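Local coordinates for protein NAD-dependent epimerase/dehydratase (Methanobrevibacter ruminantium, PDB 6DNT) that probably interconverts UDP-N-acetylglucosamine and its 4-epimer using bound NAD, and binds the bacterial cell-wall intermediate UDP-N-acetylmuramic acid, at residues I269-K275 against L310-L316. Residues are numbered along the deposited sequence; the frame is centred on the assembly and turned at random.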
ATOM      1  N   ILE A 269      12.636   3.247   9.543  0.70 14.67           N
ATOM      2  CA  ILE A 269      13.791   2.731  10.292  0.70 14.79           C
ATOM      3  C   ILE A 269      13.445   1.355  10.864  0.70 14.02           C
ATOM      4  O   ILE A 269      12.394   1.187  11.458  0.70 13.55           O
ATOM      5  CB  ILE A 269      14.169   3.659  11.473  0.70 15.84           C
ATOM      6  CG1 ILE A 269      14.481   5.082  10.992  0.70 16.51           C
ATOM      7  CG2 ILE A 269      15.359   3.107  12.238  0.70 17.09           C
ATOM      8  CD1 ILE A 269      14.603   6.079  12.128  0.70 16.62           C
ATOM      9  N   ASN A 270      14.335   0.384  10.677  1.00 13.31           N
ATOM     10  CA  ASN A 270      14.227  -0.924  11.351  1.00 12.93           C
ATOM     11  C   ASN A 270      14.490  -0.770  12.849  1.00 12.85           C
ATOM     12  O   ASN A 270      15.428  -0.071  13.242  1.00 13.15           O
ATOM     13  CB  ASN A 270      15.271  -1.913  10.829  1.00 12.48           C
ATOM     14  CG  ASN A 270      15.025  -2.345   9.409  1.00 12.21           C
ATOM     15  OD1 ASN A 270      13.896  -2.414   8.945  1.00 12.18           O
ATOM     16  ND2 ASN A 270      16.104  -2.688   8.710  1.00 11.94           N
ATOM     17  N   VAL A 271      13.705  -1.433  13.691  1.00 12.18           N
ATOM     18  CA  VAL A 271      13.987  -1.447  15.122  1.00 12.42           C
ATOM     19  C   VAL A 271      14.185  -2.892  15.561  1.00 12.57           C
ATOM     20  O   VAL A 271      13.257  -3.696  15.552  1.00 12.01           O
ATOM     21  CB  VAL A 271      12.910  -0.747  15.980  1.00 12.91           C
ATOM     22  CG1 VAL A 271      13.459  -0.495  17.386  1.00 13.39           C
ATOM     23  CG2 VAL A 271      12.509   0.570  15.345  1.00 13.45           C
ATOM     24  N   ALA A 272      15.429  -3.199  15.927  1.00 12.68           N
ATOM     25  CA  ALA A 272      15.864  -4.543  16.256  1.00 13.41           C
ATOM     26  C   ALA A 272      17.255  -4.425  16.878  1.00 14.40           C
ATOM     27  O   ALA A 272      17.721  -3.307  17.093  1.00 14.25           O
ATOM     28  CB  ALA A 272      15.922  -5.389  14.998  1.00 13.50           C
ATOM     29  N   LEU A 273      17.920  -5.558  17.127  1.00 15.52           N
ATOM     30  CA  LEU A 273      19.326  -5.540  17.571  1.00 16.76           C
ATOM     31  C   LEU A 273      20.345  -5.837  16.477  1.00 16.85           C
ATOM     32  O   LEU A 273      21.532  -5.586  16.673  1.00 17.60           O
ATOM     33  CB  LEU A 273      19.525  -6.517  18.722  1.00 17.90           C
ATOM     34  CG  LEU A 273      18.756  -6.250  20.005  1.00 19.16           C
ATOM     35  CD1 LEU A 273      19.255  -7.160  21.122  1.00 19.83           C
ATOM     36  CD2 LEU A 273      18.887  -4.797  20.431  1.00 19.65           C
ATOM     37  N   GLY A 274      19.894  -6.310  15.321  1.00 16.56           N
ATOM     38  CA  GLY A 274      20.796  -6.761  14.274  1.00 17.80           C
ATOM     39  C   GLY A 274      21.558  -8.016  14.672  1.00 18.50           C
ATOM     40  O   GLY A 274      22.673  -8.226  14.223  1.00 18.67           O
ATOM     41  N   LYS A 275      20.932  -8.845  15.506  1.00 19.00           N
ATOM     42  CA  LYS A 275      21.499 -10.114  15.958  1.00 20.63           C
ATOM     43  C   LYS A 275      20.474 -11.213  15.770  1.00 20.08           C
ATOM     44  O   LYS A 275      19.280 -10.954  15.862  1.00 20.02           O
ATOM     45  CB  LYS A 275      21.900 -10.028  17.432  1.00 22.84           C
ATOM     46  CG  LYS A 275      22.965  -8.984  17.704  1.00 25.52           C
ATOM     47  CD  LYS A 275      23.797  -9.317  18.932  1.00 28.03           C
ATOM     48  CE  LYS A 275      22.959  -9.367  20.197  0.80 29.48           C
ATOM     49  NZ  LYS A 275      23.818  -9.516  21.403  0.80 30.05           N
ATOM     50  N   LEU A 310      16.698 -11.117  10.032  1.00 13.18           N
ATOM     51  CA  LEU A 310      17.786 -10.345  10.646  1.00 14.10           C
ATOM     52  C   LEU A 310      17.739  -8.924  10.116  1.00 13.85           C
ATOM     53  O   LEU A 310      17.711  -8.736   8.902  1.00 13.99           O
ATOM     54  CB  LEU A 310      19.141 -10.971  10.308  1.00 14.80           C
ATOM     55  CG  LEU A 310      20.399 -10.282  10.851  1.00 16.07           C
ATOM     56  CD1 LEU A 310      20.416 -10.250  12.365  1.00 16.61           C
ATOM     57  CD2 LEU A 310      21.627 -10.987  10.279  1.00 16.66           C
ATOM     58  N   ALA A 311      17.747  -7.936  11.009  1.00 13.73           N
ATOM     59  CA  ALA A 311      17.716  -6.528  10.611  1.00 14.12           C
ATOM     60  C   ALA A 311      19.115  -5.949  10.420  1.00 15.22           C
ATOM     61  O   ALA A 311      20.030  -6.278  11.164  1.00 16.22           O
ATOM     62  CB  ALA A 311      16.989  -5.700  11.657  1.00 13.40           C
ATOM     63  N   ASP A 312      19.252  -5.050   9.453  1.00 15.69           N
ATOM     64  CA  ASP A 312      20.332  -4.070   9.463  1.00 17.20           C
ATOM     65  C   ASP A 312      19.819  -2.871  10.245  1.00 17.02           C
ATOM     66  O   ASP A 312      18.829  -2.261   9.842  1.00 16.82           O
ATOM     67  CB  ASP A 312      20.718  -3.648   8.038  1.00 18.56           C
ATOM     68  CG  ASP A 312      21.950  -2.750   8.009  1.00 20.72           C
ATOM     69  OD1 ASP A 312      22.030  -1.790   8.805  1.00 21.90           O
ATOM     70  OD2 ASP A 312      22.839  -3.002   7.172  1.00 22.87           O
ATOM     71  N   ILE A 313      20.490  -2.534  11.348  1.00 17.18           N
ATOM     72  CA  ILE A 313      20.046  -1.431  12.221  1.00 18.22           C
ATOM     73  C   ILE A 313      20.941  -0.175  12.151  1.00 18.81           C
ATOM     74  O   ILE A 313      20.896   0.665  13.047  1.00 18.22           O
ATOM     75  CB  ILE A 313      19.837  -1.880  13.683  1.00 18.51           C
ATOM     76  CG1 ILE A 313      21.110  -2.475  14.279  1.00 19.17           C
ATOM     77  CG2 ILE A 313      18.684  -2.866  13.769  1.00 18.56           C
ATOM     78  CD1 ILE A 313      21.138  -2.379  15.790  1.00 20.13           C
ATOM     79  N   SER A 314      21.695  -0.034  11.057  1.00 19.64           N
ATOM     80  CA  SER A 314      22.531   1.157  10.826  1.00 21.44           C
ATOM     81  C   SER A 314      21.748   2.466  10.969  1.00 21.21           C
ATOM     82  O   SER A 314      22.212   3.408  11.612  1.00 22.43           O
ATOM     83  CB  SER A 314      23.156   1.106   9.426  1.00 22.60           C
ATOM     84  OG  SER A 314      24.006  -0.023   9.310  1.00 25.06           O
ATOM     85  N   ASN A 315      20.545   2.504  10.403  1.00 20.18           N
ATOM     86  CA  ASN A 315      19.753   3.730  10.405  1.00 20.26           C
ATOM     87  C   ASN A 315      19.118   4.100  11.746  1.00 19.58           C
ATOM     88  O   ASN A 315      18.521   5.163  11.853  1.00 19.02           O
ATOM     89  CB  ASN A 315      18.754   3.715   9.237  1.00 21.71           C
ATOM     90  CG  ASN A 315      19.457   3.883   7.897  1.00 23.46           C
ATOM     91  OD1 ASN A 315      20.338   4.733   7.761  1.00 27.73           O
ATOM     92  ND2 ASN A 315      19.109   3.068   6.928  1.00 23.79           N
ATOM     93  N   LEU A 316      19.295   3.283  12.788  1.00 18.31           N
ATOM     94  CA  LEU A 316      18.982   3.734  14.147  1.00 18.94           C
ATOM     95  C   LEU A 316      19.782   4.975  14.579  1.00 19.63           C
ATOM     96  O   LEU A 316      19.347   5.716  15.461  1.00 18.94           O
ATOM     97  CB  LEU A 316      19.153   2.615  15.171  1.00 18.79           C
ATOM     98  CG  LEU A 316      18.094   1.509  15.176  1.00 18.83           C
ATOM     99  CD1 LEU A 316      18.447   0.456  16.208  1.00 19.48           C
ATOM    100  CD2 LEU A 316      16.711   2.060  15.482  1.00 19.58           C
TER
HETATM  101  O   HOH W   1      22.791  -6.867  11.588  1.00 28.73           O
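Ile313 and Leu316 press their side chains onto the end of strand 267-271 and the turn that follows it, where the Rossmann-type sheet of this NAD-dependent epimerase is overlaid by the loop 310-316. The methyls of Ile313 and Leu316 are the bumps, set against the backbone carbonyls of Asn270, Ala272 and Leu273. Leu316 slides its CD2 methyl over the strand, 3.3 Å from Asn270 O and 3.7 Å from Ile269 CG2, the Ile269 and Leu316 side chains crossing at a slant. Ile313 lies along the turn: CG2 rests against Ala272 O at 3.5 Å, while CG1, placed between the backbone N and the carbonyl carbon (chi1 58°), carries CD1 on to Leu273 O. Ala272 O, packed against Ile313 CG2 and Leu316 CD1, is buried without a hydrogen-bonding partner. Next to Ile313 CG2, which also touches Ala272 CB, the two alanines fit methyl to methyl, Ala272 CB 3.5 Å from Ala311 CB.

The polar clasp is Asn270. With CG anti to the carbonyl carbon (chi1 -69°), its amide is sent toward the loop, where ND2 gives Asp312 O a nearly straight bond of 3.0 Å (173° at the hydrogen); the acceptor lies in the amide plane, the donor tilted from the carbonyl plane. Tyr157 hydrogen-bonds OD1, fixing the amide's rotation. A leucine here would probably leave Asp312 O and the Tyr157 hydroxyl without their amide mate, removing the one direct hydrogen bond between the two segments. Asp312 itself shapes the loop through an Asx turn, OD1 taking both the backbone N and the hydroxyl of Ser314.

The side chain of Ala272 lies about 8 Å from the bound UDP-N-acetylmuramic acid. Gly274, with positive phi, brings its CA within 3.2 Å of Ala311 O in a CA-H...O contact. One water donates to both Gly274 O and Ala311 O, while Leu310 CD1 rests against Gly274 C at 3.4 Å.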